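Local coordinates for putative exported protein (Peptoclostridium difficile, PDB 5TTA) that is of unknown function but is made with a signal sequence, consistent with export from the cell, and belongs to the uncharacterised DUF5780 family of the E-set clan, at residues A[55-60]-A[192-197]; A[78-83]-A[205-210]; A[88-93]-A[126-131]; A[99-104]-A[112-117]. All coordinates share one frame; numbering follows the deposited sequence.

Overall arrangement
Contact 2 (78-83 with 205-210) is a buried strand pair of the five-stranded antiparallel sheet, and contact 3 edges the same sheet, the two centres about 11 Å apart: Leu89 N bonds to Ala81 O at 2.9 Å. Contact 1 touches both, through Asn60 against Cys79 and Ile206 and through Asp192 OD2, 2.8 Å from Tyr92 N. Its far end meets contact 4, where Tyr55 OH lies 2.4 Å from Asp115 OD2 and Trp57 NE1 2.8 Å from Gly117 O. Contact 4 lies outermost; its nearest atoms are about 19 Å from those of contact 2. Contact 1 thus bridges the sheet and the projecting loop. No active site has been assigned.

Contact 1: A[55-60]-A[192-197]; sequences YHWPSN and DKWKQS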
loop_
_atom_site.group_PDB
_atom_site.type_symbol
_atom_site.label_atom_id
_atom_site.label_comp_id
_atom_site.label_asym_id
_atom_site.label_seq_id
_atom_site.Cartn_x
_atom_site.Cartn_y
_atom_site.Cartn_z
ATOM N N TYR A 55 6.071 -9.988 32.026
ATOM C CA TYR A 55 5.178 -8.841 32.111
ATOM C C TYR A 55 3.713 -9.224 31.975
ATOM O O TYR A 55 2.846 -8.406 32.314
ATOM C CB TYR A 55 5.543 -7.804 31.042
ATOM C CG TYR A 55 7.049 -7.523 31.034
ATOM C CD1 TYR A 55 7.891 -8.111 30.094
ATOM C CD2 TYR A 55 7.620 -6.711 32.000
ATOM C CE1 TYR A 55 9.263 -7.867 30.106
ATOM C CE2 TYR A 55 8.995 -6.459 32.014
ATOM C CZ TYR A 55 9.806 -7.046 31.064
ATOM O OH TYR A 55 11.174 -6.802 31.089
ATOM N N HIS A 56 3.424 -10.435 31.500
ATOM C CA HIS A 56 2.063 -10.994 31.500
ATOM C C HIS A 56 1.041 -9.987 30.974
ATOM O O HIS A 56 0.042 -9.674 31.621
ATOM C CB HIS A 56 1.684 -11.480 32.899
ATOM C CG HIS A 56 2.597 -12.546 33.429
ATOM N ND1 HIS A 56 2.647 -13.812 32.887
ATOM C CD2 HIS A 56 3.501 -12.533 34.438
ATOM C CE1 HIS A 56 3.540 -14.536 33.542
ATOM N NE2 HIS A 56 4.076 -13.782 34.487
ATOM N N TRP A 57 1.288 -9.499 29.766
ATOM C CA TRP A 57 0.378 -8.512 29.209
ATOM C C TRP A 57 -0.984 -9.150 28.909
ATOM O O TRP A 57 -1.052 -10.306 28.468
ATOM C CB TRP A 57 0.937 -7.894 27.944
ATOM C CG TRP A 57 2.001 -6.828 28.178
ATOM C CD1 TRP A 57 2.645 -6.520 29.362
ATOM C CD2 TRP A 57 2.551 -5.975 27.185
ATOM N NE1 TRP A 57 3.536 -5.487 29.155
ATOM C CE2 TRP A 57 3.505 -5.142 27.824
ATOM C CE3 TRP A 57 2.308 -5.805 25.812
ATOM C CZ2 TRP A 57 4.217 -4.161 27.132
ATOM C CZ3 TRP A 57 3.028 -4.829 25.125
ATOM C CH2 TRP A 57 3.979 -4.029 25.786
ATOM N N PRO A 58 -2.079 -8.423 29.140
ATOM C CA PRO A 58 -3.436 -8.958 28.909
ATOM C C PRO A 58 -3.925 -8.740 27.490
ATOM O O PRO A 58 -3.743 -7.671 26.901
ATOM C CB PRO A 58 -4.302 -8.128 29.876
ATOM C CG PRO A 58 -3.638 -6.758 29.864
ATOM C CD PRO A 58 -2.097 -7.057 29.699
ATOM N N SER A 59 -4.608 -9.757 26.950
ATOM C CA SER A 59 -5.268 -9.608 25.656
ATOM C C SER A 59 -6.671 -10.198 25.710
ATOM O O SER A 59 -6.919 -11.209 26.369
ATOM C CB SER A 59 -4.525 -10.319 24.502
ATOM O OG SER A 59 -3.253 -9.754 24.209
ATOM N N ASN A 60 -7.568 -9.589 24.942
ATOM C CA ASN A 60 -8.872 -10.190 24.641
ATOM C C ASN A 60 -8.645 -11.207 23.526
ATOM O O ASN A 60 -8.353 -10.823 22.388
ATOM C CB ASN A 60 -9.816 -9.056 24.236
ATOM C CG ASN A 60 -11.171 -9.531 23.722
ATOM O OD1 ASN A 60 -11.887 -8.767 23.061
ATOM N ND2 ASN A 60 -11.519 -10.734 24.018
ATOM N N ASP A 192 -6.756 -1.483 29.523
ATOM C CA ASP A 192 -7.649 -0.772 30.444
ATOM C C ASP A 192 -8.210 -1.714 31.510
ATOM O O ASP A 192 -8.652 -2.829 31.203
ATOM C CB ASP A 192 -8.786 -0.102 29.669
ATOM C CG ASP A 192 -9.545 0.921 30.522
ATOM O OD1 ASP A 192 -9.012 1.341 31.571
ATOM O OD2 ASP A 192 -10.675 1.302 30.148
ATOM N N LYS A 193 -8.165 -1.263 32.777
ATOM C CA LYS A 193 -8.661 -1.938 34.000
ATOM C C LYS A 193 -7.729 -3.054 34.457
ATOM O O LYS A 193 -8.090 -3.803 35.363
ATOM C CB LYS A 193 -10.074 -2.529 33.854
ATOM C CG LYS A 193 -11.124 -1.559 33.271
ATOM C CD LYS A 193 -11.510 -0.475 34.247
ATOM C CE LYS A 193 -12.762 0.264 33.765
ATOM N NZ LYS A 193 -13.146 1.323 34.721
ATOM N N TRP A 194 -6.540 -3.177 33.880
ATOM C CA TRP A 194 -5.554 -4.151 34.319
ATOM C C TRP A 194 -4.572 -3.482 35.282
ATOM O O TRP A 194 -4.157 -2.339 35.071
ATOM C CB TRP A 194 -4.839 -4.719 33.093
ATOM C CG TRP A 194 -3.664 -5.627 33.301
ATOM C CD1 TRP A 194 -3.634 -6.833 33.932
ATOM C CD2 TRP A 194 -2.332 -5.391 32.809
ATOM N NE1 TRP A 194 -2.347 -7.371 33.868
ATOM C CE2 TRP A 194 -1.537 -6.497 33.189
ATOM C CE3 TRP A 194 -1.746 -4.349 32.095
ATOM C CZ2 TRP A 194 -0.175 -6.587 32.871
ATOM C CZ3 TRP A 194 -0.388 -4.450 31.756
ATOM C CH2 TRP A 194 0.372 -5.561 32.144
ATOM N N LYS A 195 -4.233 -4.177 36.355
ATOM C CA LYS A 195 -3.169 -3.745 37.255
ATOM C C LYS A 195 -2.027 -4.752 37.144
ATOM O O LYS A 195 -2.145 -5.892 37.599
ATOM C CB LYS A 195 -3.654 -3.614 38.696
ATOM C CG LYS A 195 -2.585 -3.007 39.597
ATOM C CD LYS A 195 -3.064 -2.828 41.029
ATOM C CE LYS A 195 -3.939 -1.596 41.156
ATOM N NZ LYS A 195 -3.210 -0.377 40.699
ATOM N N GLN A 196 -0.922 -4.320 36.548
ATOM C CA GLN A 196 0.169 -5.244 36.251
ATOM C C GLN A 196 0.782 -5.812 37.527
ATOM O O GLN A 196 1.101 -7.006 37.591
ATOM C CB GLN A 196 1.227 -4.537 35.402
ATOM C CG GLN A 196 2.447 -5.425 35.067
ATOM C CD GLN A 196 3.388 -4.776 34.075
ATOM O OE1 GLN A 196 3.704 -3.585 34.187
ATOM N NE2 GLN A 196 3.843 -5.552 33.096
ATOM N N SER A 197 0.922 -4.979 38.563
ATOM C CA SER A 197 1.587 -5.407 39.793
ATOM C C SER A 197 0.893 -6.601 40.441
ATOM O O SER A 197 1.557 -7.452 41.038
ATOM C CB SER A 197 1.665 -4.239 40.780
ATOM O OG SER A 197 0.372 -3.793 41.167
HETATM O O HOH W 1 -0.851 -9.843 34.383
#
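One direct hydrogen bond joins segments 55-60 and 192-197. Gln196, its side chain fully extended, brings NE2 to Tyr55 O at 3.1 Å; the bond is nearly straight (163°), lies close to the amide plane and uses an in-plane lone pair of the carbonyl. The same amide is held on both ends from outside, NE2 by Gly117 O and OE1 by Val119 N, so its flip is fixed. A water makes the second polar link, donating to His56 O and accepting from Trp194 NE1, both at 2.9 Å.

The packing centres on the Trp194 indole, whose CG stands anti to the backbone N (chi1 173°). Pro58 sets its CD-CG edge on one face: its CD sits 3.4 Å from the centroid of the six-membered ring, almost on the ring normal, a clear CH-pi contact, while CG covers CD2. Gln196 CA is on the opposite face, toward the rim. At the far tip, Trp194 CH2 comes within 3.7 Å of Trp57 CD1, the two indoles meeting obliquely.

Pro58 opens strand 58-66, which runs between strands 41-50 and 183-189; beside it lies the weakly bonded strand 194-195, paired with strand 200-201, whose His201 also touches Pro58.

Contact 2: A[78-83]-A[205-210]; sequences TCLAYD and YIISCV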
loop_
_atom_site.group_PDB
_atom_site.type_symbol
_atom_site.label_atom_id
_atom_site.label_comp_id
_atom_site.label_asym_id
_atom_site.label_seq_id
_atom_site.Cartn_x
_atom_site.Cartn_y
_atom_site.Cartn_z
ATOM N N THR A 78 -18.144 -7.420 17.379
ATOM C CA THR A 78 -18.358 -6.448 18.444
ATOM C C THR A 78 -18.261 -7.156 19.786
ATOM O O THR A 78 -18.823 -8.239 19.962
ATOM C CB THR A 78 -19.719 -5.752 18.315
ATOM O OG1 THR A 78 -19.753 -4.991 17.103
ATOM C CG2 THR A 78 -19.962 -4.798 19.501
ATOM N N CYS A 79 -17.559 -6.531 20.734
ATOM C CA CYS A 79 -17.426 -7.056 22.084
ATOM C C CYS A 79 -17.988 -6.083 23.114
ATOM O O CYS A 79 -17.986 -4.865 22.915
ATOM C CB CYS A 79 -15.978 -7.327 22.465
ATOM S SG CYS A 79 -15.154 -8.566 21.404
ATOM N N LEU A 80 -18.421 -6.671 24.220
ATOM C CA LEU A 80 -18.959 -6.024 25.406
ATOM C C LEU A 80 -18.268 -6.639 26.605
ATOM O O LEU A 80 -17.862 -7.802 26.558
ATOM C CB LEU A 80 -20.479 -6.240 25.513
ATOM C CG LEU A 80 -21.255 -5.718 24.308
ATOM C CD1 LEU A 80 -22.750 -6.128 24.469
ATOM C CD2 LEU A 80 -21.166 -4.207 24.254
ATOM N N ALA A 81 -18.095 -5.849 27.661
ATOM C CA ALA A 81 -17.325 -6.287 28.822
ATOM C C ALA A 81 -18.130 -6.115 30.099
ATOM O O ALA A 81 -18.900 -5.163 30.230
ATOM C CB ALA A 81 -16.000 -5.493 28.931
ATOM N N TYR A 82 -17.925 -7.033 31.054
ATOM C CA TYR A 82 -18.672 -7.073 32.300
ATOM C C TYR A 82 -17.726 -7.368 33.444
ATOM O O TYR A 82 -16.793 -8.159 33.290
ATOM C CB TYR A 82 -19.781 -8.157 32.258
ATOM C CG TYR A 82 -20.833 -7.774 31.272
ATOM C CD1 TYR A 82 -20.673 -8.032 29.908
ATOM C CD2 TYR A 82 -21.965 -7.083 31.699
ATOM C CE1 TYR A 82 -21.621 -7.608 28.986
ATOM C CE2 TYR A 82 -22.910 -6.671 30.798
ATOM C CZ TYR A 82 -22.749 -6.933 29.463
ATOM O OH TYR A 82 -23.715 -6.500 28.606
ATOM N N ASP A 83 -18.008 -6.772 34.612
ATOM C CA ASP A 83 -17.278 -7.113 35.834
ATOM C C ASP A 83 -17.784 -8.430 36.426
ATOM O O ASP A 83 -18.686 -9.093 35.895
ATOM C CB ASP A 83 -17.317 -5.962 36.857
ATOM C CG ASP A 83 -18.637 -5.862 37.652
ATOM O OD1 ASP A 83 -19.572 -6.694 37.507
ATOM O OD2 ASP A 83 -18.746 -4.913 38.453
ATOM N N TYR A 205 -15.710 -10.829 32.177
ATOM C CA TYR A 205 -16.362 -11.505 31.077
ATOM C C TYR A 205 -16.380 -10.600 29.866
ATOM O O TYR A 205 -16.644 -9.397 29.970
ATOM C CB TYR A 205 -17.826 -11.884 31.426
ATOM C CG TYR A 205 -18.023 -12.647 32.715
ATOM C CD1 TYR A 205 -17.926 -14.049 32.742
ATOM C CD2 TYR A 205 -18.388 -11.988 33.887
ATOM C CE1 TYR A 205 -18.136 -14.756 33.906
ATOM C CE2 TYR A 205 -18.614 -12.687 35.056
ATOM C CZ TYR A 205 -18.483 -14.072 35.063
ATOM O OH TYR A 205 -18.690 -14.760 36.230
ATOM N N ILE A 206 -16.129 -11.199 28.721
ATOM C CA ILE A 206 -16.275 -10.543 27.433
ATOM C C ILE A 206 -17.256 -11.381 26.638
ATOM O O ILE A 206 -17.093 -12.602 26.551
ATOM C CB ILE A 206 -14.918 -10.420 26.723
ATOM C CG1 ILE A 206 -14.013 -9.489 27.545
ATOM C CG2 ILE A 206 -15.095 -9.943 25.289
ATOM C CD1 ILE A 206 -12.650 -9.439 27.029
ATOM N N ILE A 207 -18.312 -10.759 26.126
ATOM C CA ILE A 207 -19.224 -11.474 25.242
ATOM C C ILE A 207 -19.168 -10.774 23.902
ATOM O O ILE A 207 -18.999 -9.553 23.849
ATOM C CB ILE A 207 -20.664 -11.533 25.812
ATOM C CG1 ILE A 207 -21.222 -10.127 26.003
ATOM C CG2 ILE A 207 -20.660 -12.262 27.179
ATOM C CD1 ILE A 207 -22.750 -10.127 26.383
ATOM N N SER A 208 -19.268 -11.553 22.819
ATOM C CA SER A 208 -19.040 -11.047 21.477
ATOM C C SER A 208 -20.126 -11.497 20.508
ATOM O O SER A 208 -20.904 -12.430 20.775
ATOM C CB SER A 208 -17.670 -11.475 20.951
ATOM O OG SER A 208 -16.674 -11.233 21.948
ATOM N N CYS A 209 -20.187 -10.788 19.380
ATOM C CA CYS A 209 -21.140 -11.128 18.325
ATOM C C CYS A 209 -20.548 -10.691 16.996
ATOM O O CYS A 209 -20.060 -9.559 16.880
ATOM C CB CYS A 209 -22.498 -10.442 18.560
ATOM S SG CYS A 209 -23.826 -10.876 17.386
ATOM N N VAL A 210 -20.603 -11.588 16.011
ATOM C CA VAL A 210 -20.219 -11.260 14.643
ATOM C C VAL A 210 -21.236 -10.288 14.073
ATOM O O VAL A 210 -22.443 -10.555 14.114
ATOM C CB VAL A 210 -20.158 -12.522 13.780
ATOM C CG1 VAL A 210 -19.846 -12.148 12.328
ATOM C CG2 VAL A 210 -19.114 -13.518 14.338
#
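Six backbone hydrogen bonds, in three reciprocal pairs, tie 78-83 to 205-210. Thr78 N gives the straightest, to Cys209 O at 2.9 Å and 165°, and Cys209 N returns one to Thr78 O. Leu80 exchanges the same pair with Ile207, where Leu80 N meets Ile207 O nearly along the C=O axis, and Tyr82 does so with Tyr205, Tyr82 N lying 2.9 Å from Tyr205 O. In the alternate, non-hydrogen-bonded pairs, Cys79 with Ser208 and Ala81 with Ile206, the chains draw in to CA-CA distances of 4.3 and 4.6 Å. CA-H...O contacts supplement the ladder there, such as Ser208 CA to Thr78 O at 3.2 Å.

This is a regular antiparallel ladder, its strand axes at 159°, and it forms the middle of the protein's largest sheet: strand 72-82 also pairs with strands 88-89 and 131-135, strand 205-215 with strand 220-222.

Side chains divide between the two faces. On the face of Thr78, Leu80 and Tyr82, Ile207 holds CG1 between the backbone N and the carbonyl carbon (chi1 60°), the crowded position. CG1 thereby reaches Leu80 CB, and CD1 lies 3.8 Å from Tyr82 CE1. Tyr205 turns its ring edge to Asp83 O, in plane, with CD2 3.5 Å from that oxygen, and its OH bonds to Glu244. Helix 226-233 covers this face, with Trp229 and Phe233 on Leu80. On the face of Cys79 and Ala81, Ile206 CG2 touches Cys79 CB at 3.9 Å, while Ser208 OG bonds to Ser46 OG. Asn60 of strand 58-66 packs on Cys79 and Ile206.

Contact 3: A[88-93]-A[126-131]; sequences PLELYW and SPKSYS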
loop_
_atom_site.group_PDB
_atom_site.type_symbol
_atom_site.label_atom_id
_atom_site.label_comp_id
_atom_site.label_asym_id
_atom_site.label_seq_id
_atom_site.Cartn_x
_atom_site.Cartn_y
_atom_site.Cartn_z
ATOM N N PRO A 88 -22.160 -3.930 33.404
ATOM C CA PRO A 88 -21.437 -3.574 32.180
ATOM C C PRO A 88 -20.360 -2.520 32.424
ATOM O O PRO A 88 -20.515 -1.605 33.239
ATOM C CB PRO A 88 -22.545 -3.033 31.264
ATOM C CG PRO A 88 -23.576 -2.466 32.237
ATOM C CD PRO A 88 -23.525 -3.363 33.458
ATOM N N LEU A 89 -19.263 -2.641 31.680
ATOM C CA LEU A 89 -18.099 -1.768 31.851
ATOM C C LEU A 89 -17.858 -0.951 30.594
ATOM O O LEU A 89 -17.883 -1.497 29.481
ATOM C CB LEU A 89 -16.835 -2.575 32.177
ATOM C CG LEU A 89 -16.878 -3.316 33.506
ATOM C CD1 LEU A 89 -15.699 -4.292 33.579
ATOM C CD2 LEU A 89 -16.825 -2.317 34.627
ATOM N N GLU A 90 -17.601 0.348 30.772
ATOM C CA GLU A 90 -17.095 1.186 29.690
ATOM C C GLU A 90 -15.574 1.109 29.690
ATOM O O GLU A 90 -14.941 1.384 30.719
ATOM C CB GLU A 90 -17.518 2.642 29.854
ATOM C CG GLU A 90 -18.987 2.887 29.688
ATOM C CD GLU A 90 -19.326 4.362 29.778
ATOM O OE1 GLU A 90 -19.336 5.042 28.728
ATOM O OE2 GLU A 90 -19.567 4.835 30.906
ATOM N N LEU A 91 -14.999 0.769 28.535
ATOM C CA LEU A 91 -13.557 0.613 28.385
ATOM C C LEU A 91 -12.969 1.578 27.364
ATOM O O LEU A 91 -13.623 1.975 26.406
ATOM C CB LEU A 91 -13.190 -0.822 27.927
ATOM C CG LEU A 91 -13.674 -1.949 28.843
ATOM C CD1 LEU A 91 -13.109 -3.273 28.316
ATOM C CD2 LEU A 91 -13.216 -1.717 30.265
ATOM N N TYR A 92 -11.695 1.933 27.578
ATOM C CA TYR A 92 -10.814 2.343 26.490
ATOM C C TYR A 92 -10.297 1.066 25.823
ATOM O O TYR A 92 -9.208 0.565 26.127
ATOM C CB TYR A 92 -9.668 3.206 27.024
ATOM C CG TYR A 92 -10.100 4.539 27.590
ATOM C CD1 TYR A 92 -10.493 5.579 26.752
ATOM C CD2 TYR A 92 -10.091 4.765 28.964
ATOM C CE1 TYR A 92 -10.867 6.811 27.264
ATOM C CE2 TYR A 92 -10.465 6.014 29.493
ATOM C CZ TYR A 92 -10.849 7.024 28.629
ATOM O OH TYR A 92 -11.234 8.247 29.119
ATOM N N TRP A 93 -11.111 0.525 24.894
ATOM C CA TRP A 93 -10.896 -0.834 24.397
ATOM C C TRP A 93 -9.565 -0.997 23.672
ATOM O O TRP A 93 -8.944 -2.067 23.750
ATOM C CB TRP A 93 -12.013 -1.237 23.431
ATOM C CG TRP A 93 -13.305 -1.577 24.106
ATOM C CD1 TRP A 93 -14.298 -0.709 24.498
ATOM C CD2 TRP A 93 -13.736 -2.887 24.474
ATOM N NE1 TRP A 93 -15.336 -1.424 25.080
ATOM C CE2 TRP A 93 -15.018 -2.761 25.061
ATOM C CE3 TRP A 93 -13.169 -4.168 24.335
ATOM C CZ2 TRP A 93 -15.735 -3.873 25.550
ATOM C CZ3 TRP A 93 -13.868 -5.270 24.800
ATOM C CH2 TRP A 93 -15.161 -5.121 25.400
ATOM N N SER A 126 -9.498 5.076 20.756
ATOM C CA SER A 126 -10.925 5.330 20.591
ATOM C C SER A 126 -11.538 5.869 21.893
ATOM O O SER A 126 -11.005 5.645 22.980
ATOM C CB SER A 126 -11.636 4.042 20.175
ATOM O OG SER A 126 -11.156 3.581 18.917
ATOM N N PRO A 127 -12.658 6.592 21.810
ATOM C CA PRO A 127 -13.329 7.054 23.036
ATOM C C PRO A 127 -13.751 5.907 23.949
ATOM O O PRO A 127 -14.066 4.808 23.495
ATOM C CB PRO A 127 -14.567 7.796 22.503
ATOM C CG PRO A 127 -14.125 8.342 21.160
ATOM C CD PRO A 127 -13.278 7.159 20.594
ATOM N N LYS A 128 -13.840 6.196 25.248
ATOM C CA LYS A 128 -14.373 5.203 26.184
ATOM C C LYS A 128 -15.789 4.813 25.766
ATOM O O LYS A 128 -16.571 5.670 25.335
ATOM C CB LYS A 128 -14.381 5.765 27.614
ATOM C CG LYS A 128 -14.715 4.700 28.684
ATOM C CD LYS A 128 -15.072 5.296 30.050
ATOM C CE LYS A 128 -13.870 5.564 30.914
ATOM N NZ LYS A 128 -14.228 6.430 32.084
ATOM N N SER A 129 -16.114 3.521 25.864
ATOM C CA SER A 129 -17.383 3.020 25.327
ATOM C C SER A 129 -17.719 1.658 25.924
ATOM O O SER A 129 -16.828 0.890 26.293
ATOM C CB SER A 129 -17.328 2.925 23.793
ATOM O OG SER A 129 -18.491 2.309 23.259
ATOM N N TYR A 130 -19.026 1.345 26.004
ATOM C CA TYR A 130 -19.408 -0.018 26.389
ATOM C C TYR A 130 -19.021 -1.052 25.329
ATOM O O TYR A 130 -18.829 -2.229 25.650
ATOM C CB TYR A 130 -20.922 -0.110 26.652
ATOM C CG TYR A 130 -21.387 0.482 27.980
ATOM C CD1 TYR A 130 -21.075 -0.133 29.190
ATOM C CD2 TYR A 130 -22.163 1.645 28.012
ATOM C CE1 TYR A 130 -21.494 0.410 30.409
ATOM C CE2 TYR A 130 -22.594 2.178 29.213
ATOM C CZ TYR A 130 -22.257 1.562 30.403
ATOM O OH TYR A 130 -22.684 2.117 31.590
ATOM N N SER A 131 -18.946 -0.665 24.068
ATOM C CA SER A 131 -18.673 -1.639 23.023
ATOM C C SER A 131 -17.441 -1.274 22.198
ATOM O O SER A 131 -17.046 -0.115 22.094
ATOM C CB SER A 131 -19.857 -1.775 22.069
ATOM O OG SER A 131 -19.999 -0.577 21.331
HETATM O O HOH W 2 -19.590 -3.267 28.010
HETATM O O HOH W 3 -12.859 2.280 23.223
#
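Glu90, Tyr92, Trp93 and Tyr130 all carry CG anti to their own carbonyl carbon. In Glu90 (chi1 -68°) this sets CG squarely over the Tyr130 ring, 3.4 Å from its centroid; in Trp93, separately, it points the indole N-H at Ser129 O. Pro88 CB packs beside Tyr130 CE1. Lys128 goes the other way, CG anti to the backbone N; a bend at chi3 (-86°) carries its chain along the Tyr92 ring, with CB over the face toward the rim and CE near Tyr92 CE2. Its CD also rests 3.6 Å from Glu90 CB, so Tyr130, Glu90, Lys128 and Tyr92 follow one another in a row of contacts.

Ser129 O is gripped twice: Leu91 N donates at 2.9 Å, and Trp93 NE1 at 3.0 Å along a more bent path (137°). Both donors stand above the carbonyl plane. Ser129 N answers to Leu91 O, completing a single antiparallel bridge. Water spans Trp93 N and Pro127 O.

Segment 88-93 leaves the edge of the main sheet, where Leu89 pairs with Ala81, and segment 126-131 leads into strand 131-135; Leu91 and Trp93 pack on Ala81 of strand 72-82, which pairs with both 88-89 and 131-135.

Contact 4: A[99-104]-A[112-117]; sequences AADGEV and AGVDYG
The firm part of this contact is the Tyr116 ring set against the turn at 99-104. Its chi1 of -66° brings the ring to the turn edge first: Ala99 CB lies 3.6 Å from Tyr116 CD1, near the ring plane, and Glu103 CB approaches Tyr116 CE1 obliquely at 3.4 Å. A type I beta turn runs from Ala99 to Gly102, closed by Gly102 N to Ala99 O, and Ala99 N bonds to Glu103 O. Asp101 adds an Asx turn, its OD1 taking the N-H of Glu103 at 3.0 Å from above the carboxylate plane. Gly102 has positive phi (88°), where a CB would press on the preceding carbonyl O. Both segments lie in the long connection between strands 96-98 and 121-123, which Asp115 OD2 and Gly117 O tie to Tyr55 and Trp57.

The outer side is looser. Val114 meets Asp101 at van der Waals distance, CB to OD2 3.9 Å, and its CG1 only grazes Ala100 CB at 4.4 Å. Ala100 and Asp101 are exposed, and a water fills in where the polar tips converge. It donates to Asp101 OD2 and Glu103 OE1, and accepts from Tyr116 OH at 2.4 Å.

That last distance is shorter than usual and may partly reflect coordinate error; the water bridging two carboxylates could soften their repulsion. The tyrosine hydroxyl thus joins both acids through solvent.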
loop_
_atom_site.group_PDB
_atom_site.type_symbol
_atom_site.label_atom_id
_atom_site.label_comp_id
_atom_site.label_asym_id
_atom_site.label_seq_id
_atom_site.Cartn_x
_atom_site.Cartn_y
_atom_site.Cartn_z
ATOM N N ALA A 99 5.059 3.680 28.782
ATOM C CA ALA A 99 6.265 3.285 29.504
ATOM C C ALA A 99 6.766 4.426 30.381
ATOM O O ALA A 99 6.351 5.580 30.243
ATOM C CB ALA A 99 7.373 2.851 28.531
ATOM N N ALA A 100 7.692 4.088 31.285
ATOM C CA ALA A 100 8.159 5.049 32.284
ATOM C C ALA A 100 8.736 6.309 31.643
ATOM O O ALA A 100 8.554 7.415 32.167
ATOM C CB ALA A 100 9.189 4.391 33.197
ATOM N N ASP A 101 9.421 6.168 30.506
ATOM C CA ASP A 101 9.999 7.301 29.790
ATOM C C ASP A 101 9.000 7.971 28.854
ATOM O O ASP A 101 9.397 8.810 28.032
ATOM C CB ASP A 101 11.247 6.862 29.001
ATOM C CG ASP A 101 10.928 5.879 27.845
ATOM O OD1 ASP A 101 9.751 5.494 27.664
ATOM O OD2 ASP A 101 11.867 5.472 27.115
ATOM N N GLY A 102 7.722 7.604 28.949
ATOM C CA GLY A 102 6.680 8.193 28.137
ATOM C C GLY A 102 6.444 7.527 26.800
ATOM O O GLY A 102 5.531 7.943 26.075
ATOM N N GLU A 103 7.235 6.518 26.439
ATOM C CA GLU A 103 7.026 5.842 25.170
ATOM C C GLU A 103 5.658 5.154 25.160
ATOM O O GLU A 103 5.261 4.516 26.137
ATOM C CB GLU A 103 8.125 4.815 24.927
ATOM C CG GLU A 103 8.270 4.446 23.473
ATOM C CD GLU A 103 8.656 5.643 22.628
ATOM O OE1 GLU A 103 9.451 6.479 23.118
ATOM O OE2 GLU A 103 8.162 5.753 21.480
ATOM N N VAL A 104 4.949 5.266 24.038
ATOM C CA VAL A 104 3.600 4.717 23.899
ATOM C C VAL A 104 3.630 3.595 22.876
ATOM O O VAL A 104 4.127 3.779 21.757
ATOM C CB VAL A 104 2.603 5.811 23.487
ATOM C CG1 VAL A 104 1.174 5.220 23.304
ATOM C CG2 VAL A 104 2.627 6.950 24.512
ATOM N N ALA A 112 18.234 3.337 25.577
ATOM C CA ALA A 112 18.955 3.723 26.781
ATOM C C ALA A 112 18.741 2.757 27.942
ATOM O O ALA A 112 19.462 2.855 28.949
ATOM C CB ALA A 112 18.562 5.139 27.201
ATOM N N GLY A 113 17.777 1.847 27.830
ATOM C CA GLY A 113 17.621 0.775 28.795
ATOM C C GLY A 113 16.333 0.758 29.598
ATOM O O GLY A 113 16.219 -0.007 30.560
ATOM N N VAL A 114 15.356 1.574 29.221
ATOM C CA VAL A 114 14.075 1.599 29.931
ATOM C C VAL A 114 13.262 0.385 29.520
ATOM O O VAL A 114 13.138 0.084 28.327
ATOM C CB VAL A 114 13.312 2.899 29.641
ATOM C CG1 VAL A 114 11.784 2.750 29.989
ATOM C CG2 VAL A 114 13.925 4.057 30.402
ATOM N N ASP A 115 12.690 -0.305 30.505
ATOM C CA ASP A 115 11.897 -1.505 30.260
ATOM C C ASP A 115 10.484 -1.118 29.830
ATOM O O ASP A 115 9.687 -0.655 30.651
ATOM C CB ASP A 115 11.874 -2.366 31.520
ATOM C CG ASP A 115 11.370 -3.760 31.263
ATOM O OD1 ASP A 115 10.719 -3.970 30.215
ATOM O OD2 ASP A 115 11.622 -4.651 32.112
ATOM N N TYR A 116 10.165 -1.338 28.548
ATOM C CA TYR A 116 8.816 -1.115 28.023
ATOM C C TYR A 116 7.815 -2.152 28.513
ATOM O O TYR A 116 6.602 -1.914 28.430
ATOM C CB TYR A 116 8.821 -1.162 26.491
ATOM C CG TYR A 116 9.593 -0.063 25.787
ATOM C CD1 TYR A 116 9.623 1.241 26.284
ATOM C CD2 TYR A 116 10.273 -0.330 24.606
ATOM C CE1 TYR A 116 10.317 2.244 25.619
ATOM C CE2 TYR A 116 10.967 0.661 23.937
ATOM C CZ TYR A 116 10.985 1.942 24.440
ATOM O OH TYR A 116 11.680 2.909 23.758
ATOM N N GLY A 117 8.293 -3.311 28.979
ATOM C CA GLY A 117 7.392 -4.328 29.482
ATOM C C GLY A 117 6.581 -3.855 30.672
ATOM O O GLY A 117 5.467 -4.327 30.887
HETATM O O HOH W 4 11.802 5.252 24.330
#